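Local coordinates for adhesion G-protein coupled receptor G6 (Danio rerio, PDB 6V55) that is an adhesion G-protein coupled receptor with a calcium-binding extracellular region, and probably acts in cell adhesion and in signalling for myelination, at residues T17-P22 / P27-N32; W33-P38 / V43-L48; F50-A55 / D61-K66; M91-N96 / F106-K111. All coordinates share one frame; numbering follows the deposited sequence.

The four interactions lie in the CUB domain, where they join its two facing sheets or border them. Interaction 4 is central: its centre is about 7 Å from that of interaction 2 and about 11 Å from those of interactions 1 and 3. Trp33 CZ3 of interaction 2 packs 3.5 Å from Phe106 CZ of interaction 4, and Thr17 O of interaction 1 lies 3.4 Å from Trp33 CZ2. Backbone pairing joins strand 62-66 of interaction 3 to strand 90-96 of interaction 4, with Val64 O 2.8 Å from Phe94 N. Interaction 3 supplies calcium ligands at one end of the domain, and the glycan on Asn32 lies against interactions 1, 2 and 4.

Interaction 1 (T17-P22 / P27-N32); sequences TSPCYP and PSQSCN. With NAG (2-acetamido-2-deoxy-beta-D-glucopyranose), chain E.
Pro19 rests its ring against the amide of Gln29 and the sulfur of Cys31. The closer approach is by CG, which lies 3.5 Å from Gln29 OE1, a van der Waals contact in which the two side chains come from opposite directions. The neighbouring ring carbon, Pro19 CD, sits 4.1 Å from Cys31 SG.

The amide of Gln29 is turned back on its own chain: a bend at chi2 (-53°) lets NE2 donate to Pro27 O at 3.0 Å, with the acceptor close to the amide plane and the N-H well aimed at 156°. This bond fixes the amide so that OE1 faces the proline. Shortening Gln29 to an alanine would probably leave Pro27 O without this donor and Pro19 CG without its cover on this side.

The contact lies in the CUB domain, between the loop that follows strand 13-17 and the start of strand 30-36. Pro19 occupies the second position of a type II beta turn from Ser18 to Tyr21, closed by Tyr21 N to Ser18 O at 3.2 Å. Thr17 OG1 donates to the same Ser18 O at 2.9 Å, from the opposite face of the carbonyl plane. Farther out, Ser18 OG is hydrogen-bonded to Phe106 N, and Cys31 SG is tied to Cys5 in a disulfide. One residue on, Asn32 ND2 carries the N-linked sugar.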
# COMPACT_ATOMS: atom_id res chain seq x y z
N THR A 17 5.43 8.14 2.74
CA THR A 17 5.78 7.77 1.38
C THR A 17 6.10 6.29 1.33
O THR A 17 6.37 5.65 2.35
CB THR A 17 6.98 8.55 0.85
OG1 THR A 17 8.19 8.02 1.40
CG2 THR A 17 6.92 10.04 1.16
N SER A 18 6.10 5.76 0.10
CA SER A 18 6.67 4.45 -0.19
C SER A 18 8.18 4.49 0.09
O SER A 18 8.77 5.58 0.03
CB SER A 18 6.43 4.08 -1.65
OG SER A 18 7.11 4.98 -2.52
N PRO A 19 8.81 3.36 0.45
CA PRO A 19 10.24 3.37 0.81
C PRO A 19 11.13 3.83 -0.33
O PRO A 19 10.84 3.53 -1.49
CB PRO A 19 10.53 1.91 1.20
CG PRO A 19 9.30 1.12 0.79
CD PRO A 19 8.18 2.09 0.86
N CYS A 20 12.05 4.74 0.01
CA CYS A 20 13.04 5.39 -0.86
C CYS A 20 12.44 6.40 -1.84
O CYS A 20 13.17 6.85 -2.74
CB CYS A 20 13.91 4.38 -1.63
SG CYS A 20 14.47 2.95 -0.67
N TYR A 21 11.16 6.79 -1.68
CA TYR A 21 10.57 7.87 -2.49
C TYR A 21 11.31 9.18 -2.21
O TYR A 21 11.61 9.48 -1.06
CB TYR A 21 9.06 8.04 -2.16
CG TYR A 21 8.31 9.18 -2.86
CD1 TYR A 21 7.69 8.98 -4.10
CD2 TYR A 21 8.23 10.47 -2.29
CE1 TYR A 21 7.02 10.03 -4.75
CE2 TYR A 21 7.60 11.50 -2.94
CZ TYR A 21 6.99 11.28 -4.16
OH TYR A 21 6.34 12.34 -4.76
N PRO A 22 11.59 10.00 -3.25
CA PRO A 22 11.20 9.94 -4.68
C PRO A 22 12.03 9.06 -5.63
O PRO A 22 11.72 9.05 -6.82
CB PRO A 22 11.27 11.41 -5.12
CG PRO A 22 12.30 12.01 -4.25
CD PRO A 22 12.26 11.28 -2.93
N PRO A 27 12.45 -3.91 -4.36
CA PRO A 27 11.57 -5.05 -4.59
C PRO A 27 11.14 -5.70 -3.28
O PRO A 27 11.69 -5.43 -2.21
CB PRO A 27 12.43 -6.02 -5.40
CG PRO A 27 13.66 -5.32 -5.75
CD PRO A 27 13.82 -4.18 -4.83
N SER A 28 10.11 -6.57 -3.40
CA SER A 28 9.65 -7.49 -2.35
C SER A 28 9.23 -6.79 -1.05
O SER A 28 9.44 -7.29 0.05
CB SER A 28 10.69 -8.56 -2.08
OG SER A 28 11.25 -8.93 -3.31
N GLN A 29 8.63 -5.63 -1.20
CA GLN A 29 8.17 -4.86 -0.07
C GLN A 29 6.87 -5.44 0.47
O GLN A 29 6.10 -6.06 -0.27
CB GLN A 29 7.93 -3.42 -0.48
CG GLN A 29 9.16 -2.68 -0.83
CD GLN A 29 10.18 -2.77 0.27
OE1 GLN A 29 10.00 -2.21 1.36
NE2 GLN A 29 11.26 -3.47 -0.00
N SER A 30 6.63 -5.21 1.76
CA SER A 30 5.29 -5.45 2.28
C SER A 30 5.04 -4.45 3.40
O SER A 30 5.63 -4.56 4.48
CB SER A 30 5.13 -6.87 2.78
OG SER A 30 4.06 -6.87 3.72
N CYS A 31 4.15 -3.50 3.14
CA CYS A 31 3.94 -2.36 4.01
C CYS A 31 2.48 -2.34 4.49
O CYS A 31 1.58 -2.78 3.78
CB CYS A 31 4.28 -1.09 3.26
SG CYS A 31 6.01 -0.94 2.67
N ASN A 32 2.27 -1.82 5.71
CA ASN A 32 0.95 -1.73 6.37
C ASN A 32 1.02 -0.44 7.18
O ASN A 32 1.40 -0.44 8.36
CB ASN A 32 0.63 -2.96 7.24
CG ASN A 32 -0.70 -2.85 8.07
OD1 ASN A 32 -1.49 -1.94 7.91
ND2 ASN A 32 -0.93 -3.84 8.95
C1 NAG E . -2.10 -3.90 9.82
C2 NAG E . -2.64 -5.32 10.11
C3 NAG E . -3.76 -5.26 11.15
C4 NAG E . -3.29 -4.58 12.43
C5 NAG E . -2.77 -3.17 12.10
C6 NAG E . -2.14 -2.51 13.30
C7 NAG E . -2.29 -6.66 8.07
C8 NAG E . -2.97 -7.37 6.94
N2 NAG E . -3.10 -6.00 8.91
O3 NAG E . -4.23 -6.58 11.45
O4 NAG E . -4.36 -4.51 13.37
O5 NAG E . -1.75 -3.23 11.09
O6 NAG E . -0.77 -2.84 13.40
O7 NAG E . -1.07 -6.67 8.22

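Interaction 2 (W33-P38 / V43-L48); sequences WTIQAP and VQITFL. With NAG (2-acetamido-2-deoxy-beta-D-glucopyranose), chain E.
Ile35 and Val43 cross obliquely, each turned toward the other's strand, and their branches touch without any polar bond. The nearest pair is Ile35 CG2 with Val43 CG1, 3.7 Å apart. With CG1 anti to the backbone N (chi1 -179°), Val43 spreads its two methyls along the facing segment: CG1 meets Ile35, while CG2 turns to the methyl of Ala37, just past the strand's end, where it comes 4.0 Å from CB. Ile35 divides its own reach in a similar way. Its CG2 serves Val43, and the end of its longer branch, CD1, lies 3.8 Å from CG2 of Ile45, again at a slant. Ile45 has CG1 between its backbone N and carbonyl carbon (chi1 70°), which leaves CG2 beside the N as the branch that receives Ile35. An alanine in place of Val43 would lose both methyls, and is likely to open a gap between Ile35 and Ala37.

The two strands belong to different sheets of the CUB sandwich, 30-36 to the five-stranded sheet and 41-51 to the four-stranded one. Backbone pairing therefore runs to other neighbours, as from Ile35 to Met91. Tyr110 packs on Ile35 and Met91 on Val43, extending the apolar layer, whereas the side chains of Gln36 and Gln44 leave their strands away from it. On the outer side Thr34 OG1 bonds to Asn32 OD1, within the Asn-Trp-Thr glycosylation sequon. Between the sheets, cohesion here rests on dispersion and the exclusion of water, with no hydrogen bond between the two segments to add direction.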
# COMPACT_ATOMS: atom_id res chain seq x y z
N TRP A 33 0.64 0.66 6.55
CA TRP A 33 0.35 1.90 7.25
C TRP A 33 -1.11 1.88 7.69
O TRP A 33 -2.01 2.00 6.85
CB TRP A 33 0.59 3.08 6.33
CG TRP A 33 1.98 3.19 5.80
CD1 TRP A 33 3.05 3.73 6.44
CD2 TRP A 33 2.44 2.81 4.50
NE1 TRP A 33 4.16 3.69 5.63
CE2 TRP A 33 3.80 3.13 4.43
CE3 TRP A 33 1.83 2.22 3.39
CZ2 TRP A 33 4.56 2.88 3.31
CZ3 TRP A 33 2.59 1.97 2.27
CH2 TRP A 33 3.93 2.31 2.24
N THR A 34 -1.35 1.72 8.98
CA THR A 34 -2.70 1.83 9.53
C THR A 34 -2.87 3.22 10.14
O THR A 34 -2.09 3.64 10.98
CB THR A 34 -2.97 0.72 10.55
OG1 THR A 34 -3.29 -0.49 9.84
CG2 THR A 34 -4.13 1.06 11.47
N ILE A 35 -3.87 3.96 9.68
CA ILE A 35 -4.13 5.31 10.16
C ILE A 35 -5.35 5.26 11.07
O ILE A 35 -6.44 4.91 10.61
CB ILE A 35 -4.36 6.28 9.01
CG1 ILE A 35 -3.33 6.05 7.90
CG2 ILE A 35 -4.32 7.68 9.54
CD1 ILE A 35 -3.65 6.75 6.58
N GLN A 36 -5.17 5.63 12.34
CA GLN A 36 -6.25 5.54 13.31
C GLN A 36 -6.56 6.90 13.91
O GLN A 36 -5.65 7.61 14.37
CB GLN A 36 -5.94 4.55 14.42
CG GLN A 36 -7.18 4.19 15.20
CD GLN A 36 -7.04 2.88 15.91
OE1 GLN A 36 -8.03 2.18 16.14
NE2 GLN A 36 -5.80 2.52 16.25
N ALA A 37 -7.83 7.26 13.89
CA ALA A 37 -8.41 8.46 14.45
C ALA A 37 -9.29 8.09 15.65
O ALA A 37 -9.72 6.93 15.77
CB ALA A 37 -9.23 9.18 13.37
N PRO A 38 -9.58 9.05 16.58
CA PRO A 38 -10.56 8.75 17.65
C PRO A 38 -11.99 8.64 17.14
O PRO A 38 -12.25 8.89 15.95
CB PRO A 38 -10.41 9.94 18.61
CG PRO A 38 -9.78 11.03 17.78
CD PRO A 38 -8.87 10.32 16.84
N VAL A 43 -10.96 9.21 8.44
CA VAL A 43 -9.64 9.45 7.85
C VAL A 43 -9.81 9.70 6.35
O VAL A 43 -10.46 8.92 5.64
CB VAL A 43 -8.69 8.27 8.10
CG1 VAL A 43 -7.33 8.56 7.50
CG2 VAL A 43 -8.56 7.97 9.60
N GLN A 44 -9.22 10.80 5.88
CA GLN A 44 -9.17 11.12 4.46
C GLN A 44 -7.73 11.05 3.98
O GLN A 44 -6.87 11.76 4.52
CB GLN A 44 -9.72 12.51 4.21
CG GLN A 44 -9.91 12.79 2.77
CD GLN A 44 -10.22 14.24 2.51
OE1 GLN A 44 -9.57 15.14 3.05
NE2 GLN A 44 -11.26 14.48 1.73
N ILE A 45 -7.45 10.22 2.98
CA ILE A 45 -6.12 10.20 2.39
C ILE A 45 -6.18 10.91 1.05
O ILE A 45 -7.23 11.07 0.43
CB ILE A 45 -5.53 8.79 2.22
CG1 ILE A 45 -6.27 8.00 1.14
CG2 ILE A 45 -5.49 8.04 3.55
CD1 ILE A 45 -5.60 6.68 0.80
N THR A 46 -5.02 11.35 0.59
CA THR A 46 -4.86 11.97 -0.72
C THR A 46 -3.51 11.52 -1.25
O THR A 46 -2.50 11.63 -0.55
CB THR A 46 -4.94 13.51 -0.62
OG1 THR A 46 -6.31 13.92 -0.44
CG2 THR A 46 -4.37 14.19 -1.88
N PHE A 47 -3.51 10.95 -2.44
CA PHE A 47 -2.27 10.61 -3.11
C PHE A 47 -1.70 11.88 -3.72
O PHE A 47 -2.30 12.45 -4.63
CB PHE A 47 -2.51 9.56 -4.19
CG PHE A 47 -2.90 8.20 -3.67
CD1 PHE A 47 -1.95 7.20 -3.55
CD2 PHE A 47 -4.22 7.91 -3.31
CE1 PHE A 47 -2.29 5.94 -3.09
CE2 PHE A 47 -4.58 6.67 -2.83
CZ PHE A 47 -3.61 5.68 -2.72
N LEU A 48 -0.57 12.35 -3.22
CA LEU A 48 0.05 13.51 -3.83
C LEU A 48 0.80 13.16 -5.10
O LEU A 48 1.06 14.04 -5.93
CB LEU A 48 1.00 14.17 -2.82
CG LEU A 48 0.36 14.42 -1.45
CD1 LEU A 48 1.38 14.89 -0.38
CD2 LEU A 48 -0.75 15.43 -1.59
C1 NAG E . -2.10 -3.90 9.82
C2 NAG E . -2.64 -5.32 10.11
C3 NAG E . -3.76 -5.26 11.15
C4 NAG E . -3.29 -4.58 12.43
C5 NAG E . -2.77 -3.17 12.10
C6 NAG E . -2.14 -2.51 13.30
C7 NAG E . -2.29 -6.66 8.07
C8 NAG E . -2.97 -7.37 6.94
N2 NAG E . -3.10 -6.00 8.91
O3 NAG E . -4.23 -6.58 11.45
O4 NAG E . -4.36 -4.51 13.37
O5 NAG E . -1.75 -3.23 11.09
O6 NAG E . -0.77 -2.84 13.40
O7 NAG E . -1.07 -6.67 8.22

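Interaction 3 (F50-A55 / D61-K66); sequences FELEEA and DRVVVK. With CA (calcium ion), chain C.
Leu52 and Phe50 pack on the start of strand 62-66, while next to them Glu53 and Asp61 share a calcium ion. In the tight apolar part, Leu52 CD2 lies over the backbone of Asp61 and Arg62 and 3.8 Å from Val63 CG2. Val63 CG2 also meets the Phe50 ring at its edge, near the ring plane and 3.7 Å from CE2. Phe106 packs on Phe50, Leu52 and Val63, and Phe95 on Leu52 and Val63, one from each sheet of the CUB domain.

At the metal, Asp61 chelates with both oxygens, OD1 at 2.5 Å and OD2 at 2.7 Å from the calcium, whereas Glu53 gives only OE1, at 2.5 Å. The extended Glu53 side chain crosses that of Asp61 at about a right angle, their carboxylate planes 75° apart. A water and atoms of Asp98, Ser100 and Val101 complete the site; Glu53 OE2 forms a salt bridge with Lys477, and Asp61 OD2 also bonds Tyr25 OH.

The outer side is looser. A second water donates to Glu53 O at 3.1 Å, and Glu54, whose side chain starts out away from strand 62-66, is exposed. Glu53 OE1 and Asp61 OD1 stand 3.2 Å apart, a closeness of acidic groups that the calcium probably makes tolerable by offsetting their mutual repulsion.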
# COMPACT_ATOMS: atom_id res chain seq x y z
N PHE A 50 1.85 9.17 -7.43
CA PHE A 50 1.62 7.72 -7.48
C PHE A 50 2.09 7.19 -8.83
O PHE A 50 1.46 7.50 -9.86
CB PHE A 50 0.13 7.36 -7.28
CG PHE A 50 -0.18 5.87 -7.28
CD1 PHE A 50 -0.55 5.19 -8.46
CD2 PHE A 50 -0.18 5.16 -6.09
CE1 PHE A 50 -0.83 3.83 -8.45
CE2 PHE A 50 -0.49 3.81 -6.07
CZ PHE A 50 -0.81 3.15 -7.25
N GLU A 51 3.11 6.33 -8.83
CA GLU A 51 3.46 5.56 -10.02
C GLU A 51 3.92 4.17 -9.60
O GLU A 51 4.95 4.04 -8.94
CB GLU A 51 4.55 6.26 -10.83
CG GLU A 51 4.98 5.48 -12.08
CD GLU A 51 6.28 6.00 -12.74
OE1 GLU A 51 7.18 6.53 -12.02
OE2 GLU A 51 6.39 5.86 -13.98
N LEU A 52 3.16 3.15 -9.98
CA LEU A 52 3.53 1.76 -9.73
C LEU A 52 3.71 1.03 -11.05
O LEU A 52 3.32 1.53 -12.12
CB LEU A 52 2.47 1.05 -8.88
CG LEU A 52 2.83 0.82 -7.42
CD1 LEU A 52 2.96 2.15 -6.72
CD2 LEU A 52 1.74 0.02 -6.77
N GLU A 53 4.33 -0.14 -10.98
CA GLU A 53 4.44 -1.03 -12.12
C GLU A 53 3.05 -1.49 -12.53
O GLU A 53 2.28 -1.98 -11.69
CB GLU A 53 5.31 -2.23 -11.75
CG GLU A 53 5.30 -3.32 -12.77
CD GLU A 53 6.12 -4.54 -12.36
OE1 GLU A 53 6.40 -4.74 -11.16
OE2 GLU A 53 6.49 -5.33 -13.26
N GLU A 54 2.68 -1.29 -13.79
CA GLU A 54 1.33 -1.64 -14.20
C GLU A 54 1.23 -3.13 -14.54
O GLU A 54 2.19 -3.74 -15.01
CB GLU A 54 0.87 -0.78 -15.38
CG GLU A 54 -0.68 -0.61 -15.41
CD GLU A 54 -1.19 0.16 -16.62
OE1 GLU A 54 -2.38 0.55 -16.61
OE2 GLU A 54 -0.38 0.39 -17.55
N ALA A 55 0.06 -3.71 -14.26
CA ALA A 55 -0.26 -5.09 -14.62
C ALA A 55 -1.77 -5.25 -14.67
O ALA A 55 -2.52 -4.53 -14.01
CB ALA A 55 0.32 -6.09 -13.62
N ASP A 61 2.95 -5.17 -8.86
CA ASP A 61 2.98 -4.33 -7.67
C ASP A 61 1.60 -3.73 -7.49
O ASP A 61 1.01 -3.25 -8.45
CB ASP A 61 3.98 -3.17 -7.79
CG ASP A 61 5.37 -3.63 -8.19
OD1 ASP A 61 5.64 -4.84 -8.08
OD2 ASP A 61 6.19 -2.78 -8.63
N ARG A 62 1.09 -3.71 -6.26
CA ARG A 62 -0.22 -3.13 -6.02
C ARG A 62 -0.23 -2.36 -4.70
O ARG A 62 0.54 -2.66 -3.78
CB ARG A 62 -1.34 -4.20 -6.01
CG ARG A 62 -1.22 -5.22 -4.91
CD ARG A 62 -2.50 -6.08 -4.79
NE ARG A 62 -2.78 -6.84 -6.01
CZ ARG A 62 -3.56 -7.92 -6.07
NH1 ARG A 62 -4.15 -8.42 -4.99
NH2 ARG A 62 -3.72 -8.52 -7.25
N VAL A 63 -1.08 -1.34 -4.64
CA VAL A 63 -1.45 -0.67 -3.40
C VAL A 63 -2.90 -1.00 -3.14
O VAL A 63 -3.73 -0.84 -4.04
CB VAL A 63 -1.25 0.86 -3.49
CG1 VAL A 63 -1.91 1.58 -2.32
CG2 VAL A 63 0.20 1.17 -3.52
N VAL A 64 -3.21 -1.50 -1.93
CA VAL A 64 -4.58 -1.75 -1.48
C VAL A 64 -4.98 -0.67 -0.48
O VAL A 64 -4.25 -0.43 0.49
CB VAL A 64 -4.71 -3.15 -0.86
CG1 VAL A 64 -6.11 -3.38 -0.32
CG2 VAL A 64 -4.36 -4.24 -1.88
N VAL A 65 -6.13 -0.01 -0.69
CA VAL A 65 -6.69 0.94 0.27
C VAL A 65 -7.91 0.31 0.93
O VAL A 65 -8.89 -0.01 0.26
CB VAL A 65 -7.07 2.28 -0.37
CG1 VAL A 65 -7.61 3.23 0.70
CG2 VAL A 65 -5.88 2.89 -1.09
N LYS A 66 -7.85 0.15 2.26
CA LYS A 66 -8.85 -0.60 3.02
C LYS A 66 -9.56 0.35 3.98
O LYS A 66 -8.93 0.92 4.88
CB LYS A 66 -8.20 -1.76 3.77
CG LYS A 66 -9.00 -3.05 3.77
CD LYS A 66 -8.15 -4.27 4.15
CE LYS A 66 -8.06 -4.51 5.67
NZ LYS A 66 -6.93 -5.46 6.06
CA CA C . 7.88 -4.84 -9.21
O HOH W 1 0.97 -4.53 -10.50
O HOH W 2 9.45 -4.80 -7.19

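Interaction 4 (M91-N96 / F106-K111). With NAG (2-acetamido-2-deoxy-beta-D-glucopyranose), chain E.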
# COMPACT_ATOMS: atom_id res chain seq x y z
N MET A 91 -8.28 3.86 8.60
CA MET A 91 -7.94 3.65 7.20
C MET A 91 -6.58 2.95 7.11
O MET A 91 -5.61 3.42 7.71
CB MET A 91 -7.89 4.97 6.43
CG MET A 91 -7.45 4.80 4.99
SD MET A 91 -8.86 4.76 3.89
CE MET A 91 -9.10 6.51 3.71
N GLU A 92 -6.52 1.84 6.36
CA GLU A 92 -5.30 1.05 6.21
C GLU A 92 -4.85 1.09 4.75
O GLU A 92 -5.66 0.86 3.85
CB GLU A 92 -5.53 -0.39 6.66
CG GLU A 92 -6.15 -0.48 8.05
CD GLU A 92 -6.16 -1.87 8.65
OE1 GLU A 92 -6.12 -2.87 7.90
OE2 GLU A 92 -6.19 -1.98 9.89
N VAL A 93 -3.56 1.39 4.53
CA VAL A 93 -2.95 1.45 3.20
C VAL A 93 -1.85 0.40 3.12
O VAL A 93 -0.86 0.48 3.86
CB VAL A 93 -2.36 2.84 2.91
CG1 VAL A 93 -1.63 2.84 1.57
CG2 VAL A 93 -3.44 3.89 2.90
N PHE A 94 -1.99 -0.55 2.21
CA PHE A 94 -0.99 -1.59 2.01
C PHE A 94 -0.22 -1.33 0.73
O PHE A 94 -0.71 -0.66 -0.18
CB PHE A 94 -1.62 -2.97 1.94
CG PHE A 94 -2.34 -3.35 3.18
CD1 PHE A 94 -1.65 -3.87 4.25
CD2 PHE A 94 -3.71 -3.15 3.27
CE1 PHE A 94 -2.32 -4.21 5.40
CE2 PHE A 94 -4.38 -3.48 4.42
CZ PHE A 94 -3.69 -4.02 5.48
N PHE A 95 0.99 -1.88 0.66
CA PHE A 95 1.78 -1.81 -0.56
C PHE A 95 2.64 -3.06 -0.63
O PHE A 95 3.31 -3.42 0.35
CB PHE A 95 2.64 -0.55 -0.59
CG PHE A 95 3.70 -0.53 -1.68
CD1 PHE A 95 3.37 -0.69 -3.02
CD2 PHE A 95 5.04 -0.33 -1.35
CE1 PHE A 95 4.35 -0.65 -4.03
CE2 PHE A 95 6.03 -0.28 -2.35
CZ PHE A 95 5.68 -0.44 -3.69
N ASN A 96 2.61 -3.73 -1.79
CA ASN A 96 3.41 -4.93 -2.05
C ASN A 96 4.06 -4.81 -3.43
O ASN A 96 3.38 -4.47 -4.41
CB ASN A 96 2.54 -6.17 -1.97
CG ASN A 96 2.01 -6.41 -0.60
OD1 ASN A 96 2.76 -6.75 0.33
ND2 ASN A 96 0.71 -6.21 -0.43
N PHE A 106 5.04 6.39 -4.23
CA PHE A 106 3.92 7.24 -3.91
C PHE A 106 4.20 8.10 -2.68
O PHE A 106 5.05 7.78 -1.85
CB PHE A 106 2.63 6.44 -3.68
CG PHE A 106 2.77 5.27 -2.76
CD1 PHE A 106 2.52 5.41 -1.39
CD2 PHE A 106 3.07 4.00 -3.25
CE1 PHE A 106 2.60 4.31 -0.52
CE2 PHE A 106 3.16 2.89 -2.40
CZ PHE A 106 2.92 3.05 -1.04
N HIS A 107 3.42 9.18 -2.59
CA HIS A 107 3.44 10.11 -1.47
C HIS A 107 2.00 10.39 -1.10
O HIS A 107 1.25 10.97 -1.90
CB HIS A 107 4.16 11.41 -1.86
CG HIS A 107 4.36 12.36 -0.72
ND1 HIS A 107 4.80 13.65 -0.91
CD2 HIS A 107 4.19 12.22 0.62
CE1 HIS A 107 4.88 14.27 0.25
NE2 HIS A 107 4.53 13.42 1.20
N ILE A 108 1.61 9.99 0.11
CA ILE A 108 0.23 10.05 0.58
C ILE A 108 0.16 11.00 1.77
O ILE A 108 0.98 10.92 2.69
CB ILE A 108 -0.28 8.65 0.95
CG1 ILE A 108 -0.28 7.73 -0.27
CG2 ILE A 108 -1.65 8.69 1.61
CD1 ILE A 108 -0.68 6.30 0.09
N SER A 109 -0.80 11.92 1.75
CA SER A 109 -1.11 12.77 2.89
C SER A 109 -2.37 12.26 3.57
O SER A 109 -3.37 11.99 2.90
CB SER A 109 -1.32 14.21 2.44
OG SER A 109 -2.55 14.32 1.73
N TYR A 110 -2.33 12.14 4.89
CA TYR A 110 -3.51 11.75 5.66
C TYR A 110 -3.96 12.88 6.57
O TYR A 110 -3.17 13.74 6.97
CB TYR A 110 -3.26 10.48 6.48
CG TYR A 110 -2.20 10.56 7.56
CD1 TYR A 110 -0.86 10.36 7.26
CD2 TYR A 110 -2.56 10.77 8.90
CE1 TYR A 110 0.11 10.40 8.23
CE2 TYR A 110 -1.58 10.80 9.90
CZ TYR A 110 -0.24 10.62 9.55
OH TYR A 110 0.76 10.65 10.51
N LYS A 111 -5.24 12.85 6.91
CA LYS A 111 -5.92 13.97 7.55
C LYS A 111 -7.08 13.40 8.37
O LYS A 111 -7.85 12.58 7.86
CB LYS A 111 -6.43 14.94 6.48
CG LYS A 111 -6.62 16.37 6.91
CD LYS A 111 -7.74 17.02 6.08
CE LYS A 111 -7.31 18.34 5.43
NZ LYS A 111 -8.39 18.84 4.54
C1 NAG E . -2.10 -3.90 9.82
C2 NAG E . -2.64 -5.32 10.11
C3 NAG E . -3.76 -5.26 11.15
C4 NAG E . -3.29 -4.58 12.43
C5 NAG E . -2.77 -3.17 12.10
C6 NAG E . -2.14 -2.51 13.30
C7 NAG E . -2.29 -6.66 8.07
C8 NAG E . -2.97 -7.37 6.94
N2 NAG E . -3.10 -6.00 8.91
O3 NAG E . -4.23 -6.58 11.45
O4 NAG E . -4.36 -4.51 13.37
O5 NAG E . -1.75 -3.23 11.09
O6 NAG E . -0.77 -2.84 13.40
O7 NAG E . -1.07 -6.67 8.22
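Across the hydrophobic layer of the CUB beta sandwich, Phe95 and Val93 of strand 90-96 meet Phe106 and Ile108 of strand 105-114, each strand belonging to a different sheet. The backbones stay well apart, with CA atoms of Val93 and Ile108 9.5 Å from each other, and the contact between them is made by side chains.

The principal element is a T-shaped pair. Phe106 directs its edge at one face of Phe95, the planes 88° apart and the ring centroids separated by 5.1 Å. The touching edge is CE2 and CZ: Phe106 CE2 stands 3.5 Å from Phe95 CG, displaced from the ring centre toward the rim, while Phe106 CZ reaches Phe95 CB at 3.6 Å. Phe106 attains this position with CG lodged between its backbone N and carbonyl carbon (chi1 49°), a setting that carries the ring across toward the facing sheet. Beside the rings, Val93 and Ile108 meet tip to tip, Val93 CG1 being 3.9 Å from Ile108 CD1.

Other aromatic groups surround the contact. Trp33 packs against Phe106 with the planes nearly perpendicular and Tyr25 makes an edge-to-face pair with Phe95, while Phe16 lies on the aliphatic pair, Val93 and Ile108. On the other side of strand 90-96, Phe94 is directed away from this layer, and its CE1 comes 3.6 Å from C8 in the acetamido group of the sugar on Asn32. Aliphatic and aromatic residues meshed between two backbone layers in this way form the kind of core found in the CUB fold, a sandwich of two beta sheets.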